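Local coordinates for protein Exo-1,3/1,4-beta-glucanase (Pseudoalteromonas sp., PDB 3USZ) that probably hydrolyses beta-1,3- and beta-1,4-linked glucans from their ends as a glycoside hydrolase family 3 exo-glucanase, at residues Thr146-Ala151 against Ala383-Thr388; Gly154-Phe159 against Ser208-Thr213; Thr477-Val482 against Lys519-Pro524; Val560-Leu565 against Thr572-Thr577; Gln37-Met42 against Ser345-Ala350. All blocks are in the same frame, centred on the assembly; numbering follows the deposited sequence.

Contact 1. Residues Thr146-Ala151 against Ala383-Thr388; sequences TAKEVA and AAEHRT
Carboxylate oxygen OE2 of E149 is gripped by several groups. The ring nitrogen ND1 of H386 donates to OE2 of E149 over 2.7 Å, with an N-H...O angle of 160°. The hydroxyl of T122 also hydrogen-bonds this oxygen, and the backbone N of G382 adds a weak bond. H386 uses the anti lone pair of OE2, the one turned away from OE1. The oxygen sits in the ring plane, and the carboxylate and imidazole planes are 28° apart, so the two groups are nearly coplanar. With ND1 as donor, the bond fixes which way the ring is turned, and the negative charge beside it would be expected to polarise the imidazole. At the other ring nitrogen, K148 comes to the edge: CE of K148 lies 3.9 Å from NE2 of H386. A water lies 3.1 Å from NE2 of H386; its link to NZ of K148 is too short and doubtful. K148 also makes a cation-pi contact with W380. The CB of A383, at the N-cap position of the second helix, lies over one face of the H386 ring, 3.8 Å above its plane. The two helix segments run roughly antiparallel, at 144°, with axes 11.3 Å apart. The buried E149 and H386 bridge that gap. This is a histidine-carboxylate pair joining helix 136-151 of the N-terminal TIM-barrel domain to helix 384-397.

Contact 2. Residues Gly154-Phe159 against Ser208-Thr213; sequences GIEWSF and SNRIAT
W157 overlaps I211 with the CD1 corner of its indole, CD1 of W157 lying 3.8 Å from CG2 of I211. With CG anti to the backbone N (chi1 173°), the indole N-H is brought to T213, and NE1 of W157 donates to OG1 of T213 at 2.6 Å, nearly straight at 169° and in the ring plane. F159 lies beside T213 on the same face of the sheet, and its CE2 rests over the rim of the W157 ring. The backbones run parallel. N of I211 bonds O of E156, and N of S158 bonds O of I211, both at 2.9 Å. The next bond, from N of T213 to O of S158, is weak. Before the strands begin, R210 bends at chi2 and chi3 and reaches back. Its NH2 donates to O of I155 at 2.9 Å, with that oxygen in the guanidinium plane, while NE bonds O of S208. NH1 has a salt bridge to E374. A leucine in place of R210 would probably leave the carbonyl of I155 and the carboxylate of E374 without their mate, and the backbone O of S208 without its NE donor. E156 pairs instead with R372. Strands 157-162 and 211-217 are neighbours in the parallel sheet of the TIM barrel, joined through helix 182-197 in beta-alpha-beta fashion.

Contact 3. Residues Thr477-Val482 against Lys519-Pro524; sequences TSKPDV and KADNIP
K479 holds D521 at two points. NZ of K479 lies 3.1 Å from OD1 of D521 in a salt bridge, and NZ of K479 also donates to the backbone O of D521 at 3.1 Å. The ammonium meets OD1 from above the carboxylate plane, 63° out of it. The lysine chain is extended up to a bend at chi3 (-80°), which turns its tip onto the aspartate. Behind this pair lies an apolar layer. P480 and I523 cross at about a right angle, with CD of P480 4.0 Å from CD1 of I523. Further along, the ring of P524 rests on the backbone, its CD 3.4 Å from O of D481, and CG2 of V482 is 3.6 Å from O of P524. In the second shell, the hydroxyl of Y476 bonds OD2 of D521 and helps set the carboxylate. With an alanine at D521 the ammonium of K479 would probably lose its charged mate, and Y476 its acceptor. D521 is placed by the end of helix 510-520, where N522 has positive phi and its N bonds O of K519. This is a Schellman motif leading into strand 525-530, beside the start of parallel strand 482-488 in the alpha/beta sandwich domain.

Contact 4. Residues Val560-Leu565 against Thr572-Thr577; sequences VADVLL and TQFDFT
V563 packs on F574 and F576 where helix 558-564 of the alpha/beta sandwich domain ends and the chain doubles back as a loop. Q573 of that loop reaches the helix end. Its CB lies 4.2 Å from O of D562. CG stands between the backbone N and the carbonyl carbon (chi1 37°), and the chain then runs straight. CG of Q573 touches two backbone oxygens, 3.2 Å from O of D562 and 3.2 Å from O of L565. At the tip, NE2 of Q573 donates to O of L565 over 2.9 Å, at 153°. The donor stands above the carbonyl plane, although the oxygen lies in the amide plane. NE2 also bonds OE1 of Q460. OE1 of Q573 takes a proton from a water that also donates to OD1 of D562. That aspartate makes salt bridges with R391 and R395 and bonds Q460, so its buried charge is well met. A second water accepts from N of Q573. The loop next sets the edge of the F574 ring against O of D562, while R395 makes a cation-pi contact with F574. F576 covers the apolar side. CD2 of L564 reaches its CZ at 3.7 Å. CG1 of V563 sits over the ring centre of F576, 3.5 Å from the centroid and 14° off the normal, as a CH-pi contact.

Contact 5. Residues Gln37-Met42 against Ser345-Ala350; sequences QKVAQM and SRINDA
Two helices on the outside of the TIM-barrel domain pack here, helix 35-41 against helix 344-361. The axes of the short segments come within 9.5 Å and make an angle of 52°. I347 fills the middle of the interface. CG2 of I347 meets CB of K38 at 3.5 Å. CD1 of I347 touches SD of M42, also at 3.5 Å. The two side chains cross at about a right angle. M42 is extended at chi2 and bends at chi3 (60°), which turns its methyl toward the second helix, where CE of M42 meets CB of A350 at 3.6 Å. The polar end of the interface is closed by K38. Its chain runs extended past I347, and NZ of K38 donates to OD1 of N348 at 2.7 Å. The ammonium lies in the carbonyl plane of the asparagine, on a lone pair. Outside the pair, V337 packs on I347, so helix 326-339 covers a further side of this core. The arrangement is helix-helix packing in the outer layer of the barrel, bringing helix 35-41, early in the chain, onto helix 344-361, some 300 residues later.

Contacts 1 and 2 touch. Their centres are 13 Å apart, and A147 and A151 pack on R210, so helix 136-151 covers the barrel strands of contact 2 and reaches helix 384-397. Contact 5 belongs to the same barrel domain, with its centre 21 Å from contact 2. Contacts 3 and 4 lie in the alpha/beta sandwich domain, with centres 22 Å apart. Contact 1 lies between the two groups, its nearest atoms about 7 Å from contact 4. Contacts 3 and 5 are the farthest apart, at 68 Å between centres. All five lie away from the metal sites; the side chain of K38 in contact 5 is about 12 Å from the bound sodium ion.

Contact 1. Residues Thr146-Ala151 against Ala383-Thr388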
# COMPACT_ATOMS: atom_id res chain seq x y z
N THR A 146 4.74 6.91 -9.08
CA THR A 146 5.44 6.20 -8.02
C THR A 146 6.80 5.71 -8.49
O THR A 146 7.78 5.79 -7.75
CB THR A 146 4.59 5.02 -7.47
OG1 THR A 146 3.38 5.53 -6.88
CG2 THR A 146 5.35 4.25 -6.42
N ALA A 147 6.88 5.21 -9.72
CA ALA A 147 8.16 4.76 -10.26
C ALA A 147 9.18 5.90 -10.29
O ALA A 147 10.33 5.73 -9.93
CB ALA A 147 7.99 4.16 -11.65
N LYS A 148 8.73 7.09 -10.71
CA LYS A 148 9.62 8.25 -10.75
C LYS A 148 10.13 8.67 -9.37
O LYS A 148 11.32 8.92 -9.20
CB LYS A 148 8.94 9.41 -11.48
CG LYS A 148 9.01 9.23 -13.01
CD LYS A 148 7.89 9.96 -13.75
CE LYS A 148 8.13 11.46 -13.79
NZ LYS A 148 6.97 12.17 -14.39
N GLU A 149 9.25 8.72 -8.37
CA GLU A 149 9.66 9.10 -7.02
C GLU A 149 10.62 8.07 -6.42
O GLU A 149 11.54 8.42 -5.68
CB GLU A 149 8.44 9.34 -6.11
CG GLU A 149 7.43 10.33 -6.72
CD GLU A 149 6.81 11.29 -5.71
OE1 GLU A 149 7.06 11.17 -4.49
OE2 GLU A 149 6.06 12.19 -6.14
N VAL A 150 10.40 6.80 -6.73
CA VAL A 150 11.32 5.75 -6.31
C VAL A 150 12.68 5.89 -7.01
O VAL A 150 13.73 5.84 -6.37
CB VAL A 150 10.70 4.34 -6.50
CG1 VAL A 150 11.76 3.26 -6.28
CG2 VAL A 150 9.52 4.16 -5.53
N ALA A 151 12.65 6.10 -8.32
CA ALA A 151 13.89 6.31 -9.10
C ALA A 151 14.73 7.48 -8.57
O ALA A 151 15.96 7.41 -8.56
CB ALA A 151 13.55 6.52 -10.57
N ALA A 383 7.00 15.92 -6.60
CA ALA A 383 6.70 16.82 -7.73
C ALA A 383 5.29 17.39 -7.71
O ALA A 383 4.32 16.70 -7.37
CB ALA A 383 6.94 16.08 -9.05
N ALA A 384 5.17 18.64 -8.13
CA ALA A 384 3.88 19.32 -8.21
C ALA A 384 2.89 18.55 -9.09
O ALA A 384 1.71 18.42 -8.76
CB ALA A 384 4.06 20.75 -8.72
N GLU A 385 3.38 18.04 -10.21
CA GLU A 385 2.57 17.26 -11.14
C GLU A 385 1.98 16.02 -10.44
O GLU A 385 0.83 15.64 -10.69
CB GLU A 385 3.44 16.84 -12.33
CG GLU A 385 2.67 16.39 -13.56
CD GLU A 385 3.60 15.96 -14.68
OE1 GLU A 385 4.80 15.75 -14.42
OE2 GLU A 385 3.13 15.85 -15.84
N HIS A 386 2.76 15.40 -9.57
CA HIS A 386 2.31 14.25 -8.79
C HIS A 386 1.32 14.64 -7.69
O HIS A 386 0.41 13.88 -7.38
CB HIS A 386 3.50 13.51 -8.18
CG HIS A 386 4.48 13.01 -9.19
ND1 HIS A 386 5.71 12.48 -8.85
CD2 HIS A 386 4.42 12.97 -10.54
CE1 HIS A 386 6.35 12.13 -9.94
NE2 HIS A 386 5.59 12.41 -10.98
N ARG A 387 1.49 15.81 -7.09
CA ARG A 387 0.55 16.23 -6.06
C ARG A 387 -0.79 16.60 -6.69
O ARG A 387 -1.85 16.35 -6.11
CB ARG A 387 1.12 17.37 -5.22
CG ARG A 387 2.40 16.97 -4.49
CD ARG A 387 2.91 18.06 -3.55
NE ARG A 387 4.13 17.61 -2.88
CZ ARG A 387 4.15 16.90 -1.75
NH1 ARG A 387 3.01 16.59 -1.14
NH2 ARG A 387 5.31 16.53 -1.23
N THR A 388 -0.75 17.17 -7.89
CA THR A 388 -1.96 17.39 -8.68
C THR A 388 -2.70 16.07 -8.97
O THR A 388 -3.93 16.01 -8.90
CB THR A 388 -1.62 18.10 -10.01
OG1 THR A 388 -1.09 19.40 -9.71
CG2 THR A 388 -2.85 18.26 -10.87
O HOH W 1 4.82 11.07 -13.68

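Contact 2. Residues Gly154-Phe159 against Ser208-Thr213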
# COMPACT_ATOMS: atom_id res chain seq x y z
N GLY A 154 17.30 6.53 -6.10
CA GLY A 154 18.31 5.58 -6.53
C GLY A 154 17.92 4.14 -6.29
O GLY A 154 18.78 3.27 -6.17
N ILE A 155 16.62 3.89 -6.22
CA ILE A 155 16.08 2.56 -5.90
C ILE A 155 15.45 1.94 -7.15
O ILE A 155 14.72 2.61 -7.86
CB ILE A 155 15.07 2.65 -4.73
CG1 ILE A 155 15.81 3.02 -3.44
CG2 ILE A 155 14.28 1.34 -4.55
CD1 ILE A 155 14.88 3.40 -2.26
N GLU A 156 15.76 0.66 -7.42
CA GLU A 156 15.35 0.03 -8.68
C GLU A 156 14.10 -0.82 -8.56
O GLU A 156 13.49 -1.18 -9.56
CB GLU A 156 16.47 -0.88 -9.22
CG GLU A 156 17.78 -0.19 -9.53
CD GLU A 156 18.76 -0.28 -8.39
OE1 GLU A 156 18.34 -0.64 -7.27
OE2 GLU A 156 19.97 0.01 -8.62
N TRP A 157 13.74 -1.15 -7.33
CA TRP A 157 12.75 -2.20 -7.09
C TRP A 157 11.76 -1.73 -6.02
O TRP A 157 12.14 -1.39 -4.91
CB TRP A 157 13.51 -3.48 -6.68
CG TRP A 157 12.69 -4.67 -6.20
CD1 TRP A 157 11.35 -4.91 -6.41
CD2 TRP A 157 13.17 -5.78 -5.42
NE1 TRP A 157 10.98 -6.10 -5.80
CE2 TRP A 157 12.08 -6.64 -5.19
CE3 TRP A 157 14.43 -6.11 -4.90
CZ2 TRP A 157 12.21 -7.82 -4.45
CZ3 TRP A 157 14.56 -7.28 -4.17
CH2 TRP A 157 13.45 -8.12 -3.95
N SER A 158 10.48 -1.67 -6.39
CA SER A 158 9.44 -1.22 -5.44
C SER A 158 8.35 -2.27 -5.21
O SER A 158 7.94 -2.97 -6.14
CB SER A 158 8.81 0.08 -5.92
OG SER A 158 8.17 -0.11 -7.17
N PHE A 159 7.86 -2.37 -3.98
CA PHE A 159 6.82 -3.35 -3.66
C PHE A 159 5.44 -2.71 -3.81
O PHE A 159 5.05 -1.88 -3.00
CB PHE A 159 6.97 -3.89 -2.22
CG PHE A 159 8.38 -4.31 -1.86
CD1 PHE A 159 8.78 -4.31 -0.53
CD2 PHE A 159 9.29 -4.73 -2.83
CE1 PHE A 159 10.05 -4.70 -0.18
CE2 PHE A 159 10.57 -5.11 -2.48
CZ PHE A 159 10.96 -5.09 -1.16
N SER A 208 12.73 5.13 -16.38
CA SER A 208 12.37 5.32 -14.98
C SER A 208 11.50 4.17 -14.44
O SER A 208 11.23 4.11 -13.24
CB SER A 208 11.67 6.68 -14.79
OG SER A 208 10.40 6.71 -15.43
N ASN A 209 11.08 3.26 -15.32
CA ASN A 209 10.33 2.09 -14.89
C ASN A 209 11.09 1.29 -13.85
O ASN A 209 12.31 1.16 -13.94
CB ASN A 209 9.96 1.19 -16.08
CG ASN A 209 9.02 1.89 -17.05
OD1 ASN A 209 8.42 2.91 -16.71
ND2 ASN A 209 8.91 1.36 -18.26
N ARG A 210 10.38 0.78 -12.84
CA ARG A 210 11.00 -0.00 -11.77
C ARG A 210 10.61 -1.48 -11.87
O ARG A 210 9.64 -1.83 -12.54
CB ARG A 210 10.56 0.52 -10.38
CG ARG A 210 10.74 2.04 -10.14
CD ARG A 210 12.20 2.49 -10.06
NE ARG A 210 12.75 2.74 -11.40
CZ ARG A 210 14.03 2.99 -11.66
NH1 ARG A 210 14.43 3.20 -12.91
NH2 ARG A 210 14.93 3.04 -10.68
N ILE A 211 11.36 -2.34 -11.18
CA ILE A 211 10.93 -3.72 -10.96
C ILE A 211 9.81 -3.68 -9.92
O ILE A 211 9.95 -3.02 -8.90
CB ILE A 211 12.12 -4.58 -10.43
CG1 ILE A 211 13.22 -4.70 -11.50
CG2 ILE A 211 11.66 -5.96 -10.04
CD1 ILE A 211 14.56 -5.20 -10.95
N ALA A 212 8.69 -4.36 -10.17
CA ALA A 212 7.58 -4.37 -9.21
C ALA A 212 7.39 -5.71 -8.49
O ALA A 212 7.79 -6.76 -8.98
CB ALA A 212 6.27 -3.96 -9.90
N THR A 213 6.74 -5.64 -7.33
CA THR A 213 6.39 -6.82 -6.54
C THR A 213 4.91 -6.79 -6.15
O THR A 213 4.47 -5.88 -5.45
CB THR A 213 7.19 -6.89 -5.23
OG1 THR A 213 8.58 -7.05 -5.52
CG2 THR A 213 6.73 -8.07 -4.36

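Contact 3. Residues Thr477-Val482 against Lys519-Pro524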
# COMPACT_ATOMS: atom_id res chain seq x y z
N THR A 477 -16.35 32.26 18.34
CA THR A 477 -16.77 33.60 18.74
C THR A 477 -18.07 33.96 18.03
O THR A 477 -19.11 34.10 18.66
CB THR A 477 -15.69 34.65 18.43
OG1 THR A 477 -14.56 34.43 19.29
CG2 THR A 477 -16.23 36.05 18.67
N SER A 478 -18.00 34.11 16.70
CA SER A 478 -19.19 34.30 15.89
C SER A 478 -19.77 32.94 15.51
O SER A 478 -19.05 32.07 15.02
CB SER A 478 -18.85 35.07 14.61
OG SER A 478 -17.98 36.15 14.88
N LYS A 479 -21.07 32.76 15.73
CA LYS A 479 -21.73 31.49 15.41
C LYS A 479 -21.71 31.23 13.90
O LYS A 479 -22.17 32.06 13.12
CB LYS A 479 -23.16 31.47 15.94
CG LYS A 479 -23.96 30.25 15.55
CD LYS A 479 -25.33 30.20 16.23
CE LYS A 479 -25.23 29.70 17.66
NZ LYS A 479 -26.55 29.22 18.20
N PRO A 480 -21.16 30.08 13.49
CA PRO A 480 -20.97 29.83 12.06
C PRO A 480 -22.27 29.43 11.37
O PRO A 480 -23.20 29.00 12.06
CB PRO A 480 -20.00 28.64 12.05
CG PRO A 480 -20.36 27.88 13.30
CD PRO A 480 -20.78 28.93 14.32
N ASP A 481 -22.31 29.56 10.05
CA ASP A 481 -23.38 29.03 9.21
C ASP A 481 -23.37 27.50 9.15
O ASP A 481 -24.42 26.86 9.00
CB ASP A 481 -23.23 29.55 7.78
CG ASP A 481 -23.17 31.06 7.72
OD1 ASP A 481 -23.80 31.70 8.59
OD2 ASP A 481 -22.50 31.61 6.82
N VAL A 482 -22.18 26.91 9.22
CA VAL A 482 -22.04 25.47 9.14
C VAL A 482 -20.76 25.06 9.85
O VAL A 482 -19.81 25.83 9.91
CB VAL A 482 -22.05 24.98 7.66
CG1 VAL A 482 -20.88 25.57 6.89
CG2 VAL A 482 -22.04 23.45 7.57
N LYS A 519 -24.95 20.23 17.41
CA LYS A 519 -26.38 20.10 17.08
C LYS A 519 -27.28 20.80 18.09
O LYS A 519 -28.23 21.47 17.72
CB LYS A 519 -26.82 18.63 16.94
CG LYS A 519 -26.27 17.91 15.71
CD LYS A 519 -26.21 18.80 14.47
CE LYS A 519 -27.57 19.14 13.89
NZ LYS A 519 -27.45 20.29 12.93
N ALA A 520 -26.96 20.64 19.37
CA ALA A 520 -27.70 21.31 20.45
C ALA A 520 -27.68 22.84 20.33
O ALA A 520 -28.52 23.53 20.90
CB ALA A 520 -27.14 20.89 21.81
N ASP A 521 -26.70 23.36 19.59
CA ASP A 521 -26.59 24.78 19.35
C ASP A 521 -27.24 25.13 18.03
O ASP A 521 -27.08 26.24 17.52
CB ASP A 521 -25.12 25.18 19.30
CG ASP A 521 -24.83 26.42 20.10
OD1 ASP A 521 -25.78 27.20 20.37
OD2 ASP A 521 -23.65 26.62 20.46
N ASN A 522 -27.96 24.16 17.46
CA ASN A 522 -28.65 24.38 16.19
C ASN A 522 -27.70 24.76 15.05
O ASN A 522 -28.09 25.50 14.15
CB ASN A 522 -29.74 25.45 16.36
CG ASN A 522 -30.72 25.51 15.20
OD1 ASN A 522 -30.99 24.50 14.55
ND2 ASN A 522 -31.25 26.70 14.93
N ILE A 523 -26.46 24.28 15.11
CA ILE A 523 -25.51 24.53 14.03
C ILE A 523 -25.54 23.33 13.10
O ILE A 523 -25.41 22.19 13.54
CB ILE A 523 -24.07 24.70 14.57
CG1 ILE A 523 -23.96 25.96 15.43
CG2 ILE A 523 -23.07 24.76 13.42
CD1 ILE A 523 -22.68 26.03 16.22
N PRO A 524 -25.73 23.57 11.80
CA PRO A 524 -25.69 22.49 10.80
C PRO A 524 -24.31 21.83 10.74
O PRO A 524 -23.29 22.53 10.83
CB PRO A 524 -26.01 23.22 9.49
CG PRO A 524 -26.67 24.51 9.90
CD PRO A 524 -26.01 24.88 11.19

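Contact 4. Residues Val560-Leu565 against Thr572-Thr577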
# COMPACT_ATOMS: atom_id res chain seq x y z
N VAL A 560 -10.49 17.59 -0.58
CA VAL A 560 -11.73 17.61 0.18
C VAL A 560 -12.51 18.91 -0.08
O VAL A 560 -13.71 18.89 -0.40
CB VAL A 560 -11.49 17.41 1.70
CG1 VAL A 560 -12.79 17.57 2.48
CG2 VAL A 560 -10.88 16.03 1.97
N ALA A 561 -11.82 20.04 0.05
CA ALA A 561 -12.42 21.35 -0.23
C ALA A 561 -12.94 21.43 -1.66
O ALA A 561 -14.00 22.02 -1.90
CB ALA A 561 -11.40 22.48 0.02
N ASP A 562 -12.21 20.84 -2.61
CA ASP A 562 -12.59 20.84 -4.02
C ASP A 562 -14.02 20.31 -4.23
O ASP A 562 -14.74 20.76 -5.12
CB ASP A 562 -11.66 19.96 -4.85
CG ASP A 562 -10.30 20.58 -5.08
OD1 ASP A 562 -10.12 21.79 -4.83
OD2 ASP A 562 -9.39 19.83 -5.52
N VAL A 563 -14.42 19.34 -3.42
CA VAL A 563 -15.72 18.70 -3.60
C VAL A 563 -16.80 19.31 -2.69
O VAL A 563 -17.91 19.57 -3.14
CB VAL A 563 -15.63 17.17 -3.38
CG1 VAL A 563 -17.03 16.54 -3.45
CG2 VAL A 563 -14.70 16.53 -4.42
N LEU A 564 -16.46 19.56 -1.43
CA LEU A 564 -17.45 20.01 -0.46
C LEU A 564 -17.87 21.46 -0.67
O LEU A 564 -18.98 21.84 -0.28
CB LEU A 564 -16.97 19.86 0.99
CG LEU A 564 -16.39 18.58 1.61
CD1 LEU A 564 -16.60 18.57 3.12
CD2 LEU A 564 -16.93 17.32 0.98
N LEU A 565 -16.99 22.28 -1.24
CA LEU A 565 -17.26 23.72 -1.40
C LEU A 565 -17.65 24.09 -2.83
O LEU A 565 -17.19 23.46 -3.78
CB LEU A 565 -16.03 24.56 -1.00
CG LEU A 565 -15.42 24.48 0.40
CD1 LEU A 565 -14.24 25.44 0.51
CD2 LEU A 565 -16.43 24.77 1.49
N THR A 572 -21.26 24.59 -8.24
CA THR A 572 -20.57 23.35 -7.95
C THR A 572 -19.28 23.30 -8.74
O THR A 572 -19.28 23.60 -9.94
CB THR A 572 -21.46 22.14 -8.30
OG1 THR A 572 -22.62 22.14 -7.46
CG2 THR A 572 -20.71 20.83 -8.10
N GLN A 573 -18.16 22.96 -8.10
CA GLN A 573 -16.90 22.83 -8.84
C GLN A 573 -16.60 21.37 -9.17
O GLN A 573 -16.24 21.04 -10.31
CB GLN A 573 -15.73 23.50 -8.11
CG GLN A 573 -15.74 23.40 -6.60
CD GLN A 573 -14.50 24.02 -5.96
OE1 GLN A 573 -13.57 24.44 -6.64
NE2 GLN A 573 -14.49 24.07 -4.63
N PHE A 574 -16.74 20.50 -8.18
CA PHE A 574 -16.59 19.07 -8.38
C PHE A 574 -17.71 18.37 -7.63
O PHE A 574 -18.02 18.74 -6.50
CB PHE A 574 -15.24 18.60 -7.85
CG PHE A 574 -14.06 19.08 -8.64
CD1 PHE A 574 -13.59 18.34 -9.72
CD2 PHE A 574 -13.40 20.24 -8.30
CE1 PHE A 574 -12.48 18.77 -10.45
CE2 PHE A 574 -12.29 20.68 -9.02
CZ PHE A 574 -11.84 19.94 -10.10
N ASP A 575 -18.32 17.38 -8.27
CA ASP A 575 -19.35 16.56 -7.63
C ASP A 575 -18.68 15.30 -7.11
O ASP A 575 -17.57 14.96 -7.53
CB ASP A 575 -20.44 16.20 -8.65
CG ASP A 575 -21.75 15.77 -8.00
OD1 ASP A 575 -21.79 15.44 -6.79
OD2 ASP A 575 -22.77 15.76 -8.72
N PHE A 576 -19.34 14.61 -6.19
CA PHE A 576 -18.88 13.30 -5.74
C PHE A 576 -18.98 12.30 -6.88
O PHE A 576 -19.91 12.37 -7.69
CB PHE A 576 -19.73 12.83 -4.56
CG PHE A 576 -19.40 13.51 -3.26
CD1 PHE A 576 -20.02 14.71 -2.92
CD2 PHE A 576 -18.51 12.94 -2.37
CE1 PHE A 576 -19.75 15.32 -1.71
CE2 PHE A 576 -18.22 13.56 -1.16
CZ PHE A 576 -18.84 14.76 -0.83
N THR A 577 -18.04 11.37 -6.95
CA THR A 577 -18.06 10.31 -7.95
C THR A 577 -17.77 8.94 -7.34
O THR A 577 -18.07 7.91 -7.94
CB THR A 577 -17.03 10.56 -9.09
OG1 THR A 577 -15.77 10.91 -8.52
CG2 THR A 577 -17.50 11.69 -10.00
O HOH W 2 -10.77 23.75 -6.70
O HOH W 3 -18.21 21.54 -5.44

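Contact 5. Residues Gln37-Met42 against Ser345-Ala350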
# COMPACT_ATOMS: atom_id res chain seq x y z
N GLN A 37 28.37 -18.01 -4.31
CA GLN A 37 27.93 -16.87 -5.09
C GLN A 37 26.45 -16.97 -5.41
O GLN A 37 25.75 -15.96 -5.43
CB GLN A 37 28.77 -16.74 -6.36
CG GLN A 37 30.23 -16.39 -6.04
CD GLN A 37 31.19 -16.75 -7.16
OE1 GLN A 37 30.82 -17.41 -8.13
NE2 GLN A 37 32.44 -16.32 -7.02
N LYS A 38 25.96 -18.19 -5.63
CA LYS A 38 24.54 -18.40 -5.89
C LYS A 38 23.68 -18.04 -4.68
O LYS A 38 22.68 -17.32 -4.81
CB LYS A 38 24.28 -19.84 -6.32
CG LYS A 38 24.76 -20.18 -7.73
CD LYS A 38 24.70 -21.68 -7.99
CE LYS A 38 25.40 -22.05 -9.30
NZ LYS A 38 25.11 -23.47 -9.66
N VAL A 39 24.06 -18.53 -3.51
CA VAL A 39 23.31 -18.25 -2.29
C VAL A 39 23.33 -16.74 -1.94
O VAL A 39 22.34 -16.21 -1.43
CB VAL A 39 23.83 -19.10 -1.12
CG1 VAL A 39 23.17 -18.69 0.18
CG2 VAL A 39 23.62 -20.59 -1.41
N ALA A 40 24.44 -16.07 -2.24
CA ALA A 40 24.55 -14.64 -1.96
C ALA A 40 23.44 -13.88 -2.69
O ALA A 40 22.85 -12.96 -2.13
CB ALA A 40 25.92 -14.12 -2.38
N GLN A 41 23.14 -14.29 -3.92
CA GLN A 41 22.11 -13.64 -4.72
C GLN A 41 20.73 -13.74 -4.08
O GLN A 41 19.86 -12.90 -4.35
CB GLN A 41 22.05 -14.25 -6.13
CG GLN A 41 23.19 -13.81 -7.06
CD GLN A 41 23.23 -12.30 -7.26
OE1 GLN A 41 22.25 -11.70 -7.72
NE2 GLN A 41 24.35 -11.69 -6.91
N MET A 42 20.53 -14.76 -3.25
CA MET A 42 19.22 -15.08 -2.68
C MET A 42 18.96 -14.41 -1.33
O MET A 42 17.87 -14.54 -0.80
CB MET A 42 19.06 -16.60 -2.51
CG MET A 42 19.24 -17.42 -3.78
SD MET A 42 19.19 -19.22 -3.51
CE MET A 42 17.54 -19.47 -2.82
N SER A 345 19.63 -27.70 -7.94
CA SER A 345 18.65 -27.29 -8.95
C SER A 345 17.71 -26.22 -8.39
O SER A 345 17.26 -25.35 -9.14
CB SER A 345 17.86 -28.48 -9.48
OG SER A 345 17.05 -29.05 -8.46
N ARG A 346 17.42 -26.28 -7.09
CA ARG A 346 16.53 -25.29 -6.47
C ARG A 346 17.20 -23.92 -6.43
O ARG A 346 16.61 -22.92 -6.86
CB ARG A 346 16.07 -25.74 -5.06
CG ARG A 346 15.21 -24.71 -4.28
CD ARG A 346 13.75 -24.65 -4.74
NE ARG A 346 13.55 -23.77 -5.89
CZ ARG A 346 13.35 -22.45 -5.81
NH1 ARG A 346 13.32 -21.84 -4.64
NH2 ARG A 346 13.17 -21.74 -6.92
N ILE A 347 18.44 -23.86 -5.94
CA ILE A 347 19.25 -22.65 -5.92
C ILE A 347 19.41 -22.05 -7.32
O ILE A 347 19.33 -20.85 -7.53
CB ILE A 347 20.66 -22.96 -5.37
CG1 ILE A 347 20.58 -23.57 -3.97
CG2 ILE A 347 21.51 -21.72 -5.35
CD1 ILE A 347 20.03 -22.61 -2.92
N ASN A 348 19.66 -22.93 -8.30
CA ASN A 348 19.81 -22.49 -9.69
C ASN A 348 18.55 -21.80 -10.20
O ASN A 348 18.61 -20.76 -10.85
CB ASN A 348 20.12 -23.67 -10.63
CG ASN A 348 21.56 -24.16 -10.52
OD1 ASN A 348 22.42 -23.52 -9.91
ND2 ASN A 348 21.82 -25.32 -11.12
N ASP A 349 17.39 -22.40 -9.91
CA ASP A 349 16.12 -21.85 -10.34
C ASP A 349 15.82 -20.50 -9.69
O ASP A 349 15.35 -19.58 -10.36
CB ASP A 349 14.98 -22.81 -10.05
CG ASP A 349 13.67 -22.36 -10.67
OD1 ASP A 349 13.64 -22.13 -11.90
OD2 ASP A 349 12.68 -22.21 -9.92
N ALA A 350 16.08 -20.38 -8.38
CA ALA A 350 15.93 -19.11 -7.66
C ALA A 350 16.77 -17.99 -8.27
O ALA A 350 16.27 -16.89 -8.50
CB ALA A 350 16.29 -19.28 -6.18